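Local coordinates for putative Oleoyl-[acyl-carrier protein] thioesterase (Lactobacillus plantarum, PDB 2OWN) that probably hydrolyses the thioester of oleoyl-[acyl-carrier protein], releasing the free fatty acid, as acyl-ACP thioesterases built from two hotdog domains do, at residues V203-R208 against V250-R255; Q67-I72 against R148-I153; Y166-F171 against Q217-H222. All coordinates share one frame; numbering follows the deposited sequence.

Contact 1: V203-R208 against V250-R255; sequences VHVDVR and VTIQWR. With SO4 (sulfate ion), chain O.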
# COMPACT_ATOMS: atom_id res chain seq x y z
N VAL B 203 -4.42 16.19 12.77
CA VAL B 203 -4.93 17.57 12.66
C VAL B 203 -4.13 18.32 11.59
O VAL B 203 -4.73 18.97 10.72
CB VAL B 203 -4.88 18.32 14.03
CG1 VAL B 203 -5.37 19.76 13.92
CG2 VAL B 203 -5.72 17.58 15.06
N HIS B 204 -2.79 18.25 11.66
CA HIS B 204 -1.90 18.94 10.73
C HIS B 204 -0.57 18.20 10.51
O HIS B 204 -0.13 17.48 11.41
CB HIS B 204 -1.63 20.35 11.28
CG HIS B 204 -1.26 21.36 10.25
ND1 HIS B 204 0.04 21.56 9.81
CD2 HIS B 204 -2.02 22.25 9.59
CE1 HIS B 204 0.03 22.52 8.90
NE2 HIS B 204 -1.20 22.95 8.75
N VAL B 205 0.03 18.35 9.32
CA VAL B 205 1.33 17.74 8.96
C VAL B 205 2.17 18.71 8.09
O VAL B 205 1.65 19.26 7.13
CB VAL B 205 1.17 16.40 8.17
CG1 VAL B 205 2.54 15.76 7.89
CG2 VAL B 205 0.27 15.39 8.90
N ASP B 206 3.44 18.91 8.48
CA ASP B 206 4.44 19.71 7.73
C ASP B 206 5.55 18.76 7.33
O ASP B 206 5.99 18.01 8.19
CB ASP B 206 5.09 20.79 8.57
CG ASP B 206 4.13 21.85 9.00
OD1 ASP B 206 3.16 22.15 8.28
OD2 ASP B 206 4.44 22.44 10.05
N VAL B 207 5.99 18.81 6.07
CA VAL B 207 7.08 17.94 5.58
C VAL B 207 8.10 18.77 4.80
O VAL B 207 7.71 19.66 4.06
CB VAL B 207 6.57 16.81 4.64
CG1 VAL B 207 7.68 15.81 4.33
CG2 VAL B 207 5.40 16.06 5.26
N ARG B 208 9.39 18.49 5.00
CA ARG B 208 10.53 19.10 4.28
C ARG B 208 11.40 17.93 3.80
O ARG B 208 11.83 17.15 4.64
CB ARG B 208 11.34 20.03 5.18
CG ARG B 208 10.68 21.34 5.56
CD ARG B 208 10.62 22.30 4.40
NE ARG B 208 10.04 23.59 4.78
CZ ARG B 208 8.73 23.90 4.84
NH1 ARG B 208 7.76 23.01 4.56
NH2 ARG B 208 8.37 25.13 5.20
N VAL B 250 9.78 16.30 9.66
CA VAL B 250 8.31 16.37 9.77
C VAL B 250 7.79 16.71 11.17
O VAL B 250 8.34 16.23 12.18
CB VAL B 250 7.66 15.02 9.27
CG1 VAL B 250 6.11 14.95 9.50
CG2 VAL B 250 7.99 14.76 7.80
N THR B 251 6.77 17.57 11.22
CA THR B 251 6.07 17.94 12.46
C THR B 251 4.58 17.64 12.23
O THR B 251 4.02 18.09 11.24
CB THR B 251 6.34 19.38 12.88
OG1 THR B 251 7.74 19.50 13.20
CG2 THR B 251 5.53 19.72 14.14
N ILE B 252 3.99 16.86 13.14
CA ILE B 252 2.57 16.47 13.07
C ILE B 252 1.84 16.96 14.31
O ILE B 252 2.34 16.79 15.43
CB ILE B 252 2.39 14.93 12.93
CG1 ILE B 252 3.16 14.37 11.73
CG2 ILE B 252 0.89 14.55 12.80
CD1 ILE B 252 3.09 12.85 11.60
N GLN B 253 0.66 17.56 14.10
CA GLN B 253 -0.23 18.03 15.16
C GLN B 253 -1.34 16.98 15.22
O GLN B 253 -1.92 16.62 14.17
CB GLN B 253 -0.76 19.43 14.88
CG GLN B 253 0.33 20.51 14.62
CD GLN B 253 1.30 20.73 15.78
OE1 GLN B 253 1.06 20.32 16.92
NE2 GLN B 253 2.40 21.42 15.50
N TRP B 254 -1.62 16.48 16.43
CA TRP B 254 -2.63 15.44 16.68
C TRP B 254 -3.66 15.88 17.70
O TRP B 254 -3.32 16.66 18.58
CB TRP B 254 -1.97 14.21 17.29
CG TRP B 254 -0.90 13.57 16.53
CD1 TRP B 254 0.41 13.95 16.52
CD2 TRP B 254 -0.99 12.39 15.72
NE1 TRP B 254 1.13 13.09 15.73
CE2 TRP B 254 0.31 12.13 15.22
CE3 TRP B 254 -2.05 11.53 15.36
CZ2 TRP B 254 0.61 11.03 14.37
CZ3 TRP B 254 -1.77 10.43 14.50
CH2 TRP B 254 -0.44 10.19 14.02
N ARG B 255 -4.88 15.33 17.61
CA ARG B 255 -5.97 15.59 18.57
C ARG B 255 -6.05 14.34 19.44
O ARG B 255 -6.20 13.24 18.91
CB ARG B 255 -7.32 15.83 17.90
CG ARG B 255 -8.41 16.28 18.88
CD ARG B 255 -9.75 16.60 18.23
NE ARG B 255 -10.45 15.42 17.72
CZ ARG B 255 -10.38 14.90 16.48
NH1 ARG B 255 -9.59 15.41 15.51
NH2 ARG B 255 -11.12 13.81 16.21
S SO4 O . 11.61 27.47 3.48
O1 SO4 O . 10.63 27.53 4.55
O2 SO4 O . 12.32 26.19 3.56
O3 SO4 O . 10.90 27.57 2.20
O4 SO4 O . 12.55 28.58 3.58
O HOH W 1 2.14 20.12 11.40
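Two antiparallel strands of the C-terminal hotdog half, 203-208 and 250-255, pair through their backbones, and a classic beta bulge breaks their regularity at one end. Both V203 and H204 face Q253, whose carbonyl oxygen takes two N-H groups. V203 N lies in the carbonyl plane at 2.9 Å from Q253 O, while H204 N reaches the same oxygen from above that plane at 3.1 Å. Q253 N answers to H204 O, and beyond the bulge D206 pairs with T251 in both directions, D206 N standing 2.9 Å from T251 O, nearly along the C=O axis. On the face carrying V205, V207, V250 and I252 side chains meet through methyl groups. V207 and V250 lie side by side, CG1 of V207 3.6 Å from CG2 of V250, and V205 CG2 likewise meets I252 CG2 at 4.0 Å. F185 and L188 of helix 184-191 cover this face. The other face carries H204, D206, T251 and Q253; H204 and Q253 touch through their CB atoms, and a water in the plane of the imidazole links H204 ND1 to T251 O, to which it donates. Within the bulge, V203 CG2, anti to its carbonyl carbon, crosses the R255 side chain and touches R255 CB at 3.7 Å; the R255 guanidinium forms a salt bridge with D201. An antiparallel sheet curled round a helix is the hallmark of the hotdog fold.

Contact 2: Q67-I72 against R148-I153; sequences QYAIDI and RLPRPI. With SO4 (sulfate ion), chain O.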
# COMPACT_ATOMS: atom_id res chain seq x y z
N GLN B 67 8.47 20.48 -0.36
CA GLN B 67 7.64 20.76 0.82
C GLN B 67 6.16 20.37 0.71
O GLN B 67 5.61 20.37 -0.39
CB GLN B 67 7.63 22.28 1.06
CG GLN B 67 8.98 23.00 1.03
CD GLN B 67 8.93 24.47 1.41
OE1 GLN B 67 7.91 24.98 1.89
NE2 GLN B 67 10.04 25.15 1.20
N TYR B 68 5.55 20.04 1.87
CA TYR B 68 4.11 19.76 2.04
C TYR B 68 3.61 20.37 3.37
O TYR B 68 4.31 20.31 4.37
CB TYR B 68 3.69 18.27 2.10
CG TYR B 68 3.64 17.50 0.81
CD1 TYR B 68 2.66 17.80 -0.17
CD2 TYR B 68 4.45 16.37 0.62
CE1 TYR B 68 2.56 17.04 -1.38
CE2 TYR B 68 4.36 15.59 -0.59
CZ TYR B 68 3.41 15.93 -1.58
OH TYR B 68 3.33 15.20 -2.75
N ALA B 69 2.41 20.97 3.32
CA ALA B 69 1.68 21.50 4.49
C ALA B 69 0.29 20.89 4.30
O ALA B 69 -0.34 21.14 3.28
CB ALA B 69 1.62 23.01 4.49
N ILE B 70 -0.16 20.07 5.26
CA ILE B 70 -1.45 19.35 5.20
C ILE B 70 -2.33 19.77 6.38
O ILE B 70 -1.87 19.68 7.51
CB ILE B 70 -1.24 17.80 5.25
CG1 ILE B 70 -0.16 17.33 4.25
CG2 ILE B 70 -2.57 17.05 5.02
CD1 ILE B 70 0.14 15.86 4.33
N ASP B 71 -3.54 20.26 6.09
CA ASP B 71 -4.55 20.68 7.08
C ASP B 71 -5.60 19.58 7.02
O ASP B 71 -6.30 19.47 6.02
CB ASP B 71 -5.12 22.06 6.70
CG ASP B 71 -6.19 22.59 7.68
OD1 ASP B 71 -6.41 22.03 8.77
OD2 ASP B 71 -6.80 23.63 7.35
N ILE B 72 -5.72 18.78 8.09
CA ILE B 72 -6.66 17.64 8.16
C ILE B 72 -7.87 17.92 9.08
O ILE B 72 -7.69 18.10 10.28
CB ILE B 72 -5.93 16.33 8.61
CG1 ILE B 72 -4.75 16.02 7.66
CG2 ILE B 72 -6.90 15.13 8.66
CD1 ILE B 72 -3.94 14.83 8.05
N ARG B 148 5.72 31.58 2.32
CA ARG B 148 6.47 30.48 2.95
C ARG B 148 5.49 29.56 3.67
O ARG B 148 4.64 30.03 4.43
CB ARG B 148 7.55 31.01 3.91
CG ARG B 148 8.71 30.03 4.13
CD ARG B 148 9.72 30.54 5.18
NE ARG B 148 9.32 30.28 6.57
CZ ARG B 148 9.98 30.69 7.67
NH1 ARG B 148 11.11 31.42 7.61
NH2 ARG B 148 9.47 30.37 8.87
N LEU B 149 5.59 28.25 3.42
CA LEU B 149 4.69 27.26 4.08
C LEU B 149 5.09 27.09 5.56
O LEU B 149 6.23 27.43 5.91
CB LEU B 149 4.69 25.89 3.36
CG LEU B 149 4.01 25.71 1.99
CD1 LEU B 149 4.53 26.64 0.89
CD2 LEU B 149 4.16 24.25 1.56
N PRO B 150 4.17 26.59 6.44
CA PRO B 150 4.53 26.37 7.86
C PRO B 150 5.71 25.39 7.99
O PRO B 150 5.63 24.29 7.44
CB PRO B 150 3.24 25.81 8.48
CG PRO B 150 2.18 26.24 7.57
CD PRO B 150 2.76 26.24 6.21
N ARG B 151 6.81 25.84 8.60
CA ARG B 151 8.00 25.01 8.77
C ARG B 151 7.84 23.96 9.87
O ARG B 151 7.17 24.24 10.88
CB ARG B 151 9.26 25.83 9.14
CG ARG B 151 9.93 26.59 8.02
CD ARG B 151 11.14 27.33 8.59
NE ARG B 151 12.01 27.93 7.57
CZ ARG B 151 13.08 28.69 7.82
NH1 ARG B 151 13.48 29.00 9.07
NH2 ARG B 151 13.79 29.17 6.79
N PRO B 152 8.45 22.75 9.68
CA PRO B 152 8.46 21.80 10.78
C PRO B 152 9.44 22.28 11.88
O PRO B 152 10.29 23.16 11.63
CB PRO B 152 8.97 20.49 10.15
CG PRO B 152 8.99 20.70 8.71
CD PRO B 152 9.09 22.17 8.48
N ILE B 153 9.30 21.71 13.08
CA ILE B 153 10.18 22.00 14.22
C ILE B 153 11.57 21.46 13.85
O ILE B 153 11.68 20.40 13.21
CB ILE B 153 9.68 21.34 15.55
CG1 ILE B 153 8.33 21.93 15.98
CG2 ILE B 153 10.70 21.52 16.70
CD1 ILE B 153 7.72 21.25 17.21
S SO4 O . 11.61 27.47 3.48
O1 SO4 O . 10.63 27.53 4.55
O2 SO4 O . 12.32 26.19 3.56
O3 SO4 O . 10.90 27.57 2.20
O4 SO4 O . 12.55 28.58 3.58
O HOH W 2 8.16 27.61 1.85
O HOH W 3 4.56 22.82 5.52
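L149, Q67 and A69 supply most of the buried surface where the loop 148-153 lies against strand 67-72. L149 CB points toward the strand, with CG beside the backbone N, and CD2 lies 4.1 Å from A69 CB; the same methyl sits 4.0 Å from Q67 CB. A69 CB also meets the ring of P150 at CD, 3.8 Å away, so the alanine receives two loop residues. Q67 crosses L149 obliquely, its chain extended beyond CG, and its amide carries the polar part of the contact. A water 2.6 Å from Q67 OE1 accepts from L149 N and also lies within hydrogen-bonding distance of sulfate O3, linking strand, loop and ion. Q67 NE2 donates to O3 of this sulfate, probably from the crystallisation liquor, at 2.8 Å, while R151 reaches the ion through weak bonds. The guanidinium groups of R148 and R151 lie face to face, R151 NE 3.4 Å above the R148 plane. A second water bridges Y68 O and P150 O, close enough to donate to either. Strand 61-72 runs between strands 109-121 and 200-209, with L149 resting also on I116 and Q67 on R208, while Y68 and I70, on the strand's other side, pack against helix 31-48.

Contact 3: Y166-F171 against Q217-H222; sequences YHVRFF and QTVTAH. With SO4 (sulfate ion), chain C.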
# COMPACT_ATOMS: atom_id res chain seq x y z
N TYR B 166 14.72 1.49 9.55
CA TYR B 166 13.88 0.98 8.45
C TYR B 166 14.78 0.78 7.23
O TYR B 166 15.66 1.60 6.98
CB TYR B 166 12.74 1.91 8.09
CG TYR B 166 11.75 2.13 9.20
CD1 TYR B 166 10.63 1.27 9.34
CD2 TYR B 166 11.90 3.19 10.12
CE1 TYR B 166 9.68 1.46 10.39
CE2 TYR B 166 10.95 3.39 11.17
CZ TYR B 166 9.86 2.53 11.29
OH TYR B 166 8.96 2.73 12.30
N HIS B 167 14.54 -0.32 6.51
CA HIS B 167 15.27 -0.66 5.29
C HIS B 167 14.36 -0.31 4.12
O HIS B 167 13.14 -0.57 4.18
CB HIS B 167 15.66 -2.13 5.28
CG HIS B 167 16.57 -2.50 6.41
ND1 HIS B 167 16.11 -2.82 7.67
CD2 HIS B 167 17.92 -2.61 6.46
CE1 HIS B 167 17.14 -3.10 8.45
NE2 HIS B 167 18.25 -2.98 7.74
N VAL B 168 14.93 0.28 3.06
CA VAL B 168 14.19 0.67 1.86
C VAL B 168 13.97 -0.62 1.05
O VAL B 168 14.94 -1.31 0.72
CB VAL B 168 14.93 1.74 1.01
CG1 VAL B 168 14.11 2.14 -0.23
CG2 VAL B 168 15.20 2.96 1.85
N ARG B 169 12.70 -0.93 0.77
CA ARG B 169 12.29 -2.14 0.04
C ARG B 169 12.15 -1.93 -1.45
O ARG B 169 12.10 -0.79 -1.91
CB ARG B 169 10.95 -2.64 0.55
CG ARG B 169 11.00 -3.04 1.96
CD ARG B 169 9.63 -3.29 2.46
NE ARG B 169 9.72 -3.60 3.87
CZ ARG B 169 8.72 -3.55 4.75
NH1 ARG B 169 7.47 -3.22 4.42
NH2 ARG B 169 9.01 -3.85 6.01
N PHE B 170 12.07 -3.05 -2.18
CA PHE B 170 11.88 -3.05 -3.64
C PHE B 170 10.57 -2.33 -4.00
O PHE B 170 10.62 -1.42 -4.82
CB PHE B 170 11.93 -4.47 -4.23
CG PHE B 170 11.77 -4.50 -5.72
CD1 PHE B 170 12.85 -4.14 -6.55
CD2 PHE B 170 10.55 -4.88 -6.31
CE1 PHE B 170 12.73 -4.15 -7.96
CE2 PHE B 170 10.39 -4.90 -7.72
CZ PHE B 170 11.49 -4.54 -8.55
N PHE B 171 9.46 -2.66 -3.31
CA PHE B 171 8.15 -2.00 -3.58
C PHE B 171 8.07 -0.50 -3.20
O PHE B 171 7.11 0.15 -3.60
CB PHE B 171 6.92 -2.77 -3.01
CG PHE B 171 6.78 -4.22 -3.48
CD1 PHE B 171 7.16 -4.65 -4.78
CD2 PHE B 171 6.10 -5.14 -2.65
CE1 PHE B 171 6.98 -6.01 -5.20
CE2 PHE B 171 5.89 -6.49 -3.05
CZ PHE B 171 6.34 -6.93 -4.33
N GLN B 217 19.60 1.32 1.05
CA GLN B 217 19.96 2.16 2.21
C GLN B 217 19.05 1.84 3.39
O GLN B 217 17.87 1.48 3.21
CB GLN B 217 19.87 3.66 1.89
CG GLN B 217 20.87 4.16 0.85
CD GLN B 217 20.76 5.66 0.57
OE1 GLN B 217 19.67 6.22 0.50
NE2 GLN B 217 21.90 6.30 0.37
N THR B 218 19.62 1.97 4.60
CA THR B 218 18.93 1.76 5.86
C THR B 218 18.73 3.18 6.41
O THR B 218 19.72 3.89 6.65
CB THR B 218 19.75 0.92 6.86
OG1 THR B 218 20.11 -0.33 6.26
CG2 THR B 218 18.94 0.66 8.15
N VAL B 219 17.46 3.59 6.55
CA VAL B 219 17.09 4.90 7.10
C VAL B 219 16.89 4.75 8.63
O VAL B 219 16.50 3.66 9.10
CB VAL B 219 15.83 5.55 6.42
CG1 VAL B 219 15.99 5.56 4.91
CG2 VAL B 219 14.54 4.86 6.78
N THR B 220 17.17 5.82 9.37
CA THR B 220 17.01 5.89 10.82
C THR B 220 15.92 6.94 11.05
O THR B 220 16.11 8.11 10.69
CB THR B 220 18.33 6.28 11.52
OG1 THR B 220 19.36 5.37 11.13
CG2 THR B 220 18.18 6.25 13.04
N ALA B 221 14.78 6.50 11.60
CA ALA B 221 13.61 7.35 11.88
C ALA B 221 13.62 7.72 13.35
O ALA B 221 13.73 6.83 14.19
CB ALA B 221 12.32 6.63 11.53
N HIS B 222 13.50 9.01 13.65
CA HIS B 222 13.48 9.54 15.02
C HIS B 222 12.15 10.25 15.27
O HIS B 222 11.56 10.78 14.33
CB HIS B 222 14.62 10.51 15.26
CG HIS B 222 15.98 9.95 14.98
ND1 HIS B 222 16.66 9.17 15.88
CD2 HIS B 222 16.80 10.11 13.91
CE1 HIS B 222 17.83 8.84 15.36
NE2 HIS B 222 17.94 9.40 14.17
S SO4 C . 12.22 -3.03 8.52
O1 SO4 C . 12.43 -2.05 7.47
O2 SO4 C . 11.95 -2.37 9.79
O3 SO4 C . 11.10 -3.88 8.23
O4 SO4 C . 13.43 -3.85 8.63
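Y166 opens the contact as a hydrogen-bonded antiparallel partner of V219. Its N-H points almost straight at V219 O, 2.8 Å away and in the carbonyl plane, and Y166 O receives V219 N nearly along its C=O axis at 2.7 Å, although this second bond is more bent at the hydrogen (139°). With CG beside the backbone N, the tyrosine ring extends along the sheet, and its edge rather than its face meets A221, CE2 lying 3.5 Å from A221 CB. Closer to the backbone, Y166 CB touches V219 CG2, the methyl that occupies the crowded position between backbone N and carbonyl carbon. The phenol OH is hydrogen-bonded to D190, and the ring stacks on W187 of helix 184-191, the helix that packs against this sheet as in a hotdog domain; strand 162-167 pairs with strand 218-227 of the C-terminal half. H167 faces T218 in a non-hydrogen-bonded pair, the two side chains lying alongside one another. T218 CG2 rests over one imidazole face, offset toward the rim, 4.0 Å from the ring centroid in a CH-pi contact. A sulfate, probably from the crystallisation liquor, bridges the backbone and ring of H167: the amide N donates to O1 in an essentially straight bond of 2.9 Å, and ND1, at the ring edge, donates to O4 at 3.0 Å. The same ion is bound by H167 N of the second subunit. V168 has left the strand, yet its N-H still reaches Q217 O at 3.2 Å, and V168 CG2 crosses V219 at about a right angle, 4.1 Å from CG1. R169 CB points away from 218-222, and NH2 adds a weak bond to the sulfate, while F170 N is hydrogen-bonded to D190 of the second subunit.

How the contacts relate
Contacts 1 and 2 are buried and adjoin, their centres about 7 Å apart, because strands 61-72 and 200-209 are neighbours in the sheet; V205 O and I70 N lie at that seam. The loop 148-153 continues across it, where I153 N probably bonds to T251 OG1, and the two contacts share one sulfate. Contact 3 lies farther out, its centre about 21 Å from that of contact 1, partly buried and beside the second subunit, with a sulfate of its own. Contacts 1 and 3 rest on backbone pairing between strands of the C-terminal half, whereas contact 2 joins a strand of the N-terminal half to a loop by apolar packing and waters.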